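Local structure of BIFUNCTIONAL PROTEIN Proline utilization A (PutA) (Corynebacterium freiburgense, 5UX5) at residues N198-D203 / L477-W482; A469-P474 / A553-S558; F987-L992 / G1042-D1047. The protein catalyses both steps of proline oxidation to glutamate, probably by FAD-dependent proline dehydrogenation followed by NAD-dependent oxidation of the semialdehyde intermediate. All coordinates share one frame; numbering follows the deposited sequence.

Contact 1. Residues N198-D203 / L477-W482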
loop_
_atom_site.group_PDB
_atom_site.type_symbol
_atom_site.label_atom_id
_atom_site.label_comp_id
_atom_site.label_asym_id
_atom_site.label_seq_id
_atom_site.Cartn_x
_atom_site.Cartn_y
_atom_site.Cartn_z
ATOM N N ASN A 198 -11.552 2.678 -9.794
ATOM C CA ASN A 198 -11.545 3.284 -8.466
ATOM C C ASN A 198 -12.522 2.599 -7.514
ATOM O O ASN A 198 -13.737 2.792 -7.651
ATOM C CB ASN A 198 -11.890 4.753 -8.584
ATOM C CG ASN A 198 -11.898 5.472 -7.245
ATOM O OD1 ASN A 198 -11.614 4.897 -6.171
ATOM N ND2 ASN A 198 -12.212 6.770 -7.309
ATOM N N PRO A 199 -12.047 1.876 -6.497
ATOM C CA PRO A 199 -12.962 1.096 -5.648
ATOM C C PRO A 199 -13.896 1.926 -4.802
ATOM O O PRO A 199 -14.773 1.338 -4.155
ATOM C CB PRO A 199 -12.017 0.298 -4.754
ATOM C CG PRO A 199 -10.820 1.195 -4.627
ATOM C CD PRO A 199 -10.668 1.882 -5.977
ATOM N N TRP A 200 -13.729 3.244 -4.730
ATOM C CA TRP A 200 -14.606 4.054 -3.890
ATOM C C TRP A 200 -15.775 4.662 -4.647
ATOM O O TRP A 200 -16.661 5.250 -4.018
ATOM C CB TRP A 200 -13.814 5.180 -3.214
ATOM C CG TRP A 200 -12.855 4.655 -2.182
ATOM C CD1 TRP A 200 -11.544 4.352 -2.373
ATOM C CD2 TRP A 200 -13.140 4.362 -0.818
ATOM N NE1 TRP A 200 -10.990 3.900 -1.218
ATOM C CE2 TRP A 200 -11.946 3.885 -0.240
ATOM C CE3 TRP A 200 -14.287 4.455 -0.025
ATOM C CZ2 TRP A 200 -11.862 3.475 1.102
ATOM C CZ3 TRP A 200 -14.203 4.056 1.311
ATOM C CH2 TRP A 200 -12.993 3.572 1.858
ATOM N N ASP A 201 -15.814 4.523 -5.964
ATOM C CA ASP A 201 -16.823 5.172 -6.789
ATOM C C ASP A 201 -17.547 4.094 -7.580
ATOM O O ASP A 201 -17.324 3.955 -8.783
ATOM C CB ASP A 201 -16.178 6.206 -7.710
ATOM C CG ASP A 201 -17.207 7.007 -8.508
ATOM O OD1 ASP A 201 -18.357 7.115 -8.025
ATOM O OD2 ASP A 201 -16.869 7.527 -9.609
ATOM N N ILE A 202 -18.417 3.334 -6.903
ATOM C CA ILE A 202 -19.119 2.260 -7.602
ATOM C C ILE A 202 -20.127 2.833 -8.595
ATOM O O ILE A 202 -20.195 2.361 -9.729
ATOM C CB ILE A 202 -19.796 1.289 -6.607
ATOM C CG1 ILE A 202 -20.188 0.010 -7.327
ATOM C CG2 ILE A 202 -21.046 1.853 -6.011
ATOM C CD1 ILE A 202 -20.632 -1.080 -6.413
ATOM N N ASP A 203 -20.809 3.941 -8.237
ATOM C CA ASP A 203 -21.812 4.553 -9.117
ATOM C C ASP A 203 -21.169 5.040 -10.405
ATOM O O ASP A 203 -21.692 4.811 -11.501
ATOM C CB ASP A 203 -22.517 5.748 -8.445
ATOM C CG ASP A 203 -23.260 5.399 -7.143
ATOM O OD1 ASP A 203 -23.543 4.219 -6.856
ATOM O OD2 ASP A 203 -23.597 6.344 -6.401
ATOM N N LEU A 477 -20.087 -3.275 0.574
ATOM C CA LEU A 477 -21.061 -2.243 0.223
ATOM C C LEU A 477 -21.411 -1.365 1.406
ATOM O O LEU A 477 -21.720 -0.186 1.210
ATOM C CB LEU A 477 -22.340 -2.845 -0.371
ATOM C CG LEU A 477 -22.178 -3.604 -1.689
ATOM C CD1 LEU A 477 -23.351 -4.479 -1.978
ATOM C CD2 LEU A 477 -21.957 -2.626 -2.841
ATOM N N SER A 478 -21.366 -1.889 2.637
ATOM C CA SER A 478 -21.631 -1.003 3.770
ATOM C C SER A 478 -20.572 0.089 3.879
ATOM O O SER A 478 -20.887 1.208 4.304
ATOM C CB SER A 478 -21.760 -1.787 5.087
ATOM O OG SER A 478 -20.759 -2.771 5.280
ATOM N N THR A 479 -19.335 -0.204 3.457
ATOM C CA THR A 479 -18.265 0.794 3.433
ATOM C C THR A 479 -18.540 1.867 2.394
ATOM O O THR A 479 -18.467 3.067 2.692
ATOM C CB THR A 479 -16.941 0.113 3.126
ATOM O OG1 THR A 479 -16.722 -0.914 4.088
ATOM C CG2 THR A 479 -15.782 1.099 3.145
ATOM N N LEU A 480 -18.842 1.446 1.156
ATOM C CA LEU A 480 -19.222 2.374 0.089
ATOM C C LEU A 480 -20.469 3.173 0.442
ATOM O O LEU A 480 -20.701 4.231 -0.149
ATOM C CB LEU A 480 -19.453 1.623 -1.228
ATOM C CG LEU A 480 -18.212 0.866 -1.714
ATOM C CD1 LEU A 480 -18.500 0.029 -2.945
ATOM C CD2 LEU A 480 -17.076 1.840 -1.968
ATOM N N GLU A 481 -21.261 2.710 1.410
ATOM C CA GLU A 481 -22.453 3.461 1.756
ATOM C C GLU A 481 -22.106 4.668 2.620
ATOM O O GLU A 481 -22.595 5.775 2.345
ATOM C CB GLU A 481 -23.483 2.554 2.436
ATOM C CG GLU A 481 -24.715 3.263 3.072
ATOM C CD GLU A 481 -25.509 4.239 2.146
ATOM O OE1 GLU A 481 -26.277 5.067 2.699
ATOM O OE2 GLU A 481 -25.409 4.175 0.894
ATOM N N TRP A 482 -21.255 4.492 3.658
ATOM C CA TRP A 482 -20.889 5.652 4.470
ATOM C C TRP A 482 -19.882 6.555 3.761
ATOM O O TRP A 482 -19.805 7.750 4.078
ATOM C CB TRP A 482 -20.379 5.245 5.877
ATOM C CG TRP A 482 -19.081 4.445 6.005
ATOM C CD1 TRP A 482 -18.956 3.162 6.469
ATOM C CD2 TRP A 482 -17.741 4.891 5.704
ATOM N NE1 TRP A 482 -17.630 2.774 6.470
ATOM C CE2 TRP A 482 -16.863 3.816 6.005
ATOM C CE3 TRP A 482 -17.197 6.089 5.214
ATOM C CZ2 TRP A 482 -15.468 3.902 5.815
ATOM C CZ3 TRP A 482 -15.820 6.177 5.023
ATOM C CH2 TRP A 482 -14.970 5.085 5.323
#
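Asn198 OD1 is held by one bond: Trp200 N donates to it at 3.0 Å, almost straight (170°), approaching from above the carbonyl plane and closing an Asx turn. With Asn198 O accepting from Asp201 N in a type I turn, this fixes the bend just before helix 202-221, where Asp201 caps Gly204 N. The bend presents two side chains to helix 477-484. Leu480, its CG anti to the carbonyl carbon, pushes its forked end between them: CD2 lies 3.8 Å from Trp200 CA and also meets Pro199 O, while CD1 is 4.1 Å from Ile202 CB. The six-membered end of the Trp200 indole meets the helix obliquely, with CZ3 3.8 Å from Thr479 CG2 and 4.2 Å from Trp482 CH2. Thr479 thus gives its methyl to the indole, while OG1 bonds to Asp473 O. Farther out, the side chains of Ile202 and Leu477 cross at about a right angle, CD1 to CD2 4.1 Å. No hydrogen bond spans the two segments; their polar bonds are made within each segment or to other parts of the chain, so the proline dehydrogenase barrel and the short linking helix meet here chiefly by apolar burial.

Contact 2. Residues A469-P474 / A553-S558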
loop_
_atom_site.group_PDB
_atom_site.type_symbol
_atom_site.label_atom_id
_atom_site.label_comp_id
_atom_site.label_asym_id
_atom_site.label_seq_id
_atom_site.Cartn_x
_atom_site.Cartn_y
_atom_site.Cartn_z
ATOM N N ALA A 469 -3.775 -1.072 13.020
ATOM C CA ALA A 469 -5.191 -0.836 12.736
ATOM C C ALA A 469 -5.498 -1.064 11.257
ATOM O O ALA A 469 -4.742 -0.630 10.379
ATOM C CB ALA A 469 -5.562 0.594 13.129
ATOM N N SER A 470 -6.616 -1.741 10.963
ATOM C CA SER A 470 -6.901 -2.076 9.564
ATOM C C SER A 470 -7.683 -0.962 8.879
ATOM O O SER A 470 -8.552 -0.325 9.478
ATOM C CB SER A 470 -7.678 -3.390 9.427
ATOM O OG SER A 470 -8.861 -3.386 10.191
ATOM N N ASP A 471 -7.369 -0.745 7.607
ATOM C CA ASP A 471 -8.008 0.292 6.804
ATOM C C ASP A 471 -9.456 -0.056 6.481
ATOM O O ASP A 471 -9.896 -1.208 6.580
ATOM C CB ASP A 471 -7.272 0.489 5.482
ATOM C CG ASP A 471 -5.905 1.052 5.664
ATOM O OD1 ASP A 471 -5.646 1.553 6.764
ATOM O OD2 ASP A 471 -5.102 1.022 4.708
ATOM N N SER A 472 -10.179 0.966 6.026
ATOM C CA SER A 472 -11.540 0.776 5.553
ATOM C C SER A 472 -11.538 -0.068 4.275
ATOM O O SER A 472 -10.683 0.107 3.414
ATOM C CB SER A 472 -12.185 2.142 5.331
ATOM O OG SER A 472 -12.156 2.917 6.527
ATOM N N ASP A 473 -12.500 -1.000 4.155
ATOM C CA ASP A 473 -12.537 -1.927 3.028
ATOM C C ASP A 473 -13.625 -1.518 2.026
ATOM O O ASP A 473 -14.809 -1.816 2.244
ATOM C CB ASP A 473 -12.782 -3.356 3.529
ATOM C CG ASP A 473 -12.622 -4.414 2.433
ATOM O OD1 ASP A 473 -12.525 -4.046 1.239
ATOM O OD2 ASP A 473 -12.586 -5.626 2.767
ATOM N N PRO A 474 -13.283 -0.889 0.897
ATOM C CA PRO A 474 -14.317 -0.531 -0.091
ATOM C C PRO A 474 -14.864 -1.717 -0.877
ATOM O O PRO A 474 -15.708 -1.516 -1.768
ATOM C CB PRO A 474 -13.610 0.471 -1.011
ATOM C CG PRO A 474 -12.140 0.205 -0.825
ATOM C CD PRO A 474 -11.938 -0.423 0.522
ATOM N N ALA A 553 -6.588 9.632 2.580
ATOM C CA ALA A 553 -6.842 10.042 3.956
ATOM C C ALA A 553 -7.081 8.850 4.894
ATOM O O ALA A 553 -6.683 8.910 6.060
ATOM C CB ALA A 553 -8.017 11.012 3.985
ATOM N N ASP A 554 -7.763 7.785 4.424
ATOM C CA ASP A 554 -8.111 6.658 5.296
ATOM C C ASP A 554 -6.913 5.930 5.899
ATOM O O ASP A 554 -6.951 5.650 7.108
ATOM C CB ASP A 554 -9.038 5.701 4.544
ATOM C CG ASP A 554 -9.573 4.557 5.422
ATOM O OD1 ASP A 554 -10.319 4.822 6.398
ATOM O OD2 ASP A 554 -9.290 3.376 5.090
ATOM N N PRO A 555 -5.848 5.576 5.165
ATOM C CA PRO A 555 -4.678 4.975 5.849
ATOM C C PRO A 555 -4.042 5.910 6.846
ATOM O O PRO A 555 -3.378 5.450 7.782
ATOM C CB PRO A 555 -3.697 4.667 4.709
ATOM C CG PRO A 555 -4.484 4.698 3.491
ATOM C CD PRO A 555 -5.623 5.657 3.711
ATOM N N GLU A 556 -4.223 7.220 6.669
ATOM C CA GLU A 556 -3.637 8.185 7.587
ATOM C C GLU A 556 -4.312 8.131 8.941
ATOM O O GLU A 556 -3.655 8.320 9.978
ATOM C CB GLU A 556 -3.722 9.598 7.005
ATOM C CG GLU A 556 -2.945 10.565 7.841
ATOM C CD GLU A 556 -3.040 11.998 7.411
ATOM O OE1 GLU A 556 -3.238 12.265 6.206
ATOM O OE2 GLU A 556 -2.868 12.862 8.294
ATOM N N VAL A 557 -5.626 7.885 8.950
ATOM C CA VAL A 557 -6.334 7.689 10.208
ATOM C C VAL A 557 -5.835 6.411 10.878
ATOM O O VAL A 557 -5.732 6.327 12.108
ATOM C CB VAL A 557 -7.856 7.688 9.963
ATOM C CG1 VAL A 557 -8.615 7.318 11.245
ATOM C CG2 VAL A 557 -8.283 9.056 9.439
ATOM N N SER A 558 -5.518 5.396 10.079
ATOM C CA SER A 558 -4.940 4.199 10.659
ATOM C C SER A 558 -3.581 4.492 11.262
ATOM O O SER A 558 -3.278 4.007 12.363
ATOM C CB SER A 558 -4.862 3.092 9.623
ATOM O OG SER A 558 -6.196 2.731 9.306
#
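Hydrogen bonds dominate this pairing of an extended strip, 469-474, with one flank of a helix. Asp554, its CG anti to the backbone N (chi1 -174°), grips Ser472 with both carboxylate oxygens: OD2 takes the backbone N at 2.7 Å through its syn lone pair, and OD1 accepts from Ser472 OG at 2.6 Å, met from above the carboxylate plane. One turn on, Ser558 OG donates to Asp471 OD1 at 2.9 Å, nearly along the C-O axis. The two carboxylates, Asp471 OD1 and Asp554 OD2 4.4 Å apart, would be expected to repel each other. Arg535 probably offsets this repulsion, for it forms a salt bridge with Asp554 OD1 and a hydrogen bond with Ser558 OG. Van der Waals contact is modest: the Asp471 side chain crosses that of Pro555 at about a right angle, OD2 3.9 Å from CB, and Ala469 CB sits 4.4 Å from Ser558 CB. Pro555 also kinks helix 550-574, its N lacking a bond to the preceding turn. The strip lies against this helix and touches helix 535-544, which carries Arg535, and Trp482 of helix 477-484, while Trp315, in a loop after helix 303-313 of the barrel, bonds to Asp471 O.

Contact 3. Residues F987-L992 / G1042-D1047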
loop_
_atom_site.group_PDB
_atom_site.type_symbol
_atom_site.label_atom_id
_atom_site.label_comp_id
_atom_site.label_asym_id
_atom_site.label_seq_id
_atom_site.Cartn_x
_atom_site.Cartn_y
_atom_site.Cartn_z
ATOM N N PHE A 987 36.973 10.577 25.301
ATOM C CA PHE A 987 37.389 10.323 23.930
ATOM C C PHE A 987 37.699 8.845 23.684
ATOM O O PHE A 987 37.498 8.351 22.573
ATOM C CB PHE A 987 38.586 11.186 23.556
ATOM C CG PHE A 987 38.769 11.316 22.078
ATOM C CD1 PHE A 987 38.025 12.247 21.356
ATOM C CD2 PHE A 987 39.636 10.485 21.392
ATOM C CE1 PHE A 987 38.160 12.364 19.974
ATOM C CE2 PHE A 987 39.782 10.594 19.999
ATOM C CZ PHE A 987 39.039 11.536 19.293
ATOM N N ASN A 988 38.251 8.139 24.673
ATOM C CA ASN A 988 38.482 6.704 24.511
ATOM C C ASN A 988 37.163 5.936 24.484
ATOM O O ASN A 988 37.011 4.958 23.736
ATOM C CB ASN A 988 39.390 6.183 25.624
ATOM C CG ASN A 988 40.847 6.595 25.438
ATOM O OD1 ASN A 988 41.265 7.004 24.354
ATOM N ND2 ASN A 988 41.627 6.479 26.507
ATOM N N ARG A 989 36.194 6.368 25.292
ATOM C CA ARG A 989 34.880 5.751 25.222
ATOM C C ARG A 989 34.300 5.872 23.819
ATOM O O ARG A 989 33.600 4.966 23.361
ATOM C CB ARG A 989 33.928 6.385 26.240
ATOM C CG ARG A 989 32.693 5.550 26.464
ATOM C CD ARG A 989 31.570 5.831 25.437
ATOM N NE ARG A 989 30.459 4.907 25.628
ATOM C CZ ARG A 989 30.379 3.722 25.039
ATOM N NH1 ARG A 989 31.314 3.318 24.204
ATOM N NH2 ARG A 989 29.366 2.938 25.297
ATOM N N LEU A 990 34.527 7.015 23.149
ATOM C CA LEU A 990 34.098 7.162 21.762
ATOM C C LEU A 990 34.950 6.332 20.799
ATOM O O LEU A 990 34.459 5.913 19.749
ATOM C CB LEU A 990 34.100 8.641 21.349
ATOM C CG LEU A 990 33.201 9.679 22.059
ATOM C CD1 LEU A 990 33.179 10.957 21.308
ATOM C CD2 LEU A 990 31.798 9.196 22.264
ATOM N N LYS A 991 36.218 6.069 21.120
ATOM C CA LYS A 991 37.022 5.226 20.233
ATOM C C LYS A 991 36.539 3.774 20.287
ATOM O O LYS A 991 36.512 3.084 19.263
ATOM C CB LYS A 991 38.516 5.359 20.583
ATOM N N LEU A 992 36.153 3.306 21.482
ATOM C CA LEU A 992 35.501 2.008 21.647
ATOM C C LEU A 992 34.277 1.869 20.752
ATOM O O LEU A 992 34.087 0.838 20.101
ATOM C CB LEU A 992 35.092 1.798 23.107
ATOM C CG LEU A 992 36.072 1.172 24.093
ATOM C CD1 LEU A 992 35.479 1.226 25.500
ATOM C CD2 LEU A 992 36.306 -0.258 23.660
ATOM N N GLY A 1042 24.819 15.903 25.742
ATOM C CA GLY A 1042 24.625 15.241 27.012
ATOM C C GLY A 1042 25.881 14.535 27.468
ATOM O O GLY A 1042 26.869 14.386 26.718
ATOM N N PRO A 1043 25.848 14.040 28.710
ATOM C CA PRO A 1043 26.992 13.268 29.229
ATOM C C PRO A 1043 27.240 12.022 28.396
ATOM O O PRO A 1043 26.321 11.421 27.838
ATOM C CB PRO A 1043 26.577 12.895 30.658
ATOM C CG PRO A 1043 25.116 13.253 30.785
ATOM C CD PRO A 1043 24.620 13.816 29.478
ATOM N N VAL A 1044 28.507 11.646 28.303
ATOM C CA VAL A 1044 28.883 10.415 27.625
ATOM C C VAL A 1044 28.469 9.236 28.488
ATOM O O VAL A 1044 28.898 9.113 29.641
ATOM C CB VAL A 1044 30.388 10.390 27.334
ATOM C CG1 VAL A 1044 30.744 9.140 26.599
ATOM C CG2 VAL A 1044 30.762 11.599 26.504
ATOM N N LEU A 1045 27.642 8.353 27.934
ATOM C CA LEU A 1045 27.101 7.239 28.702
ATOM C C LEU A 1045 27.936 5.986 28.517
ATOM O O LEU A 1045 28.378 5.662 27.407
ATOM C CB LEU A 1045 25.664 6.925 28.319
ATOM C CG LEU A 1045 24.725 8.093 28.507
ATOM C CD1 LEU A 1045 23.283 7.637 28.273
ATOM C CD2 LEU A 1045 24.911 8.727 29.854
ATOM N N ALA A 1046 28.143 5.285 29.629
ATOM C CA ALA A 1046 28.727 3.959 29.553
ATOM C C ALA A 1046 27.804 3.024 28.798
ATOM O O ALA A 1046 28.269 2.174 28.036
ATOM C CB ALA A 1046 29.015 3.434 30.959
ATOM N N ASP A 1047 26.488 3.173 28.996
ATOM C CA ASP A 1047 25.508 2.266 28.408
ATOM C C ASP A 1047 25.465 2.460 26.904
ATOM O O ASP A 1047 24.822 3.393 26.411
ATOM C CB ASP A 1047 24.117 2.491 28.996
ATOM C CG ASP A 1047 23.188 1.259 28.790
ATOM O OD1 ASP A 1047 23.595 0.308 28.087
ATOM O OD2 ASP A 1047 22.052 1.247 29.308
#
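Arg989 carries the largest share of the buried surface and shows how one arginine can bind a chain without regular secondary structure. It leaves helix 984-997 with CG anti to the backbone N (chi1 -165°) and bends at chi2, which brings the guanidinium alongside segment 1042-1047. NE donates to Leu1045 O at 2.8 Å in an essentially straight bond (178°) that lies in both the carbonyl plane and the guanidinium plane. NH2 reaches the next carbonyl, Ala1046 O, at 3.0 Å, but the angle of 123° makes this bond weak. The stronger partner of NH2 is Asp945 of helix 936-953, which would neutralise the charge in this buried setting and hold the rotation of the group. Val1044 supplies the apolar half. Its CG1, anti to the backbone N, lies 3.6 Å from Arg989 CD as the two side chains slide past each other in opposite directions, and it is 4.5 Å from Leu990 CD2. Ala1046 turns its methyl away, onto Phe937, and takes part through its carbonyl; its N bonds to Asp915, which also accepts from Asp1047 N. Successive peptide groups thus have partners in Arg989 and Asp915, and Asp1047 OD1 then caps the following helix at Arg1049 N while OD2 bonds to Ser580 OG. Helix 984-997 connects the parallel strands 965-980 and 1000-1003, and the loop leaves the parallel strand 1038-1040, an arrangement consistent with the Rossmann-like C-terminal domain of long PutAs.

Contacts 1 and 2 lie nearer the centre of the molecule than contact 3, are only partly buried, and share the linker: residues 469-474 lead directly towards helix 477-484. The two contacts touch, and along the sequence their segments alternate. Pro474, in the 469-474 segment, packs on Trp200 and Leu480 of contact 1. Together they tie the linker to the proline dehydrogenase part on one side and the aldehyde dehydrogenase part on the other, the first with apolar side chains, the second with carboxylates and hydroxyls. Contact 3 is separate, its nearest atoms about 31 Å from contact 2, and across the chain's centre from contact 1. Although peripheral, it is buried, and there a charged side chain bonds to one backbone carbonyl and weakly to the next.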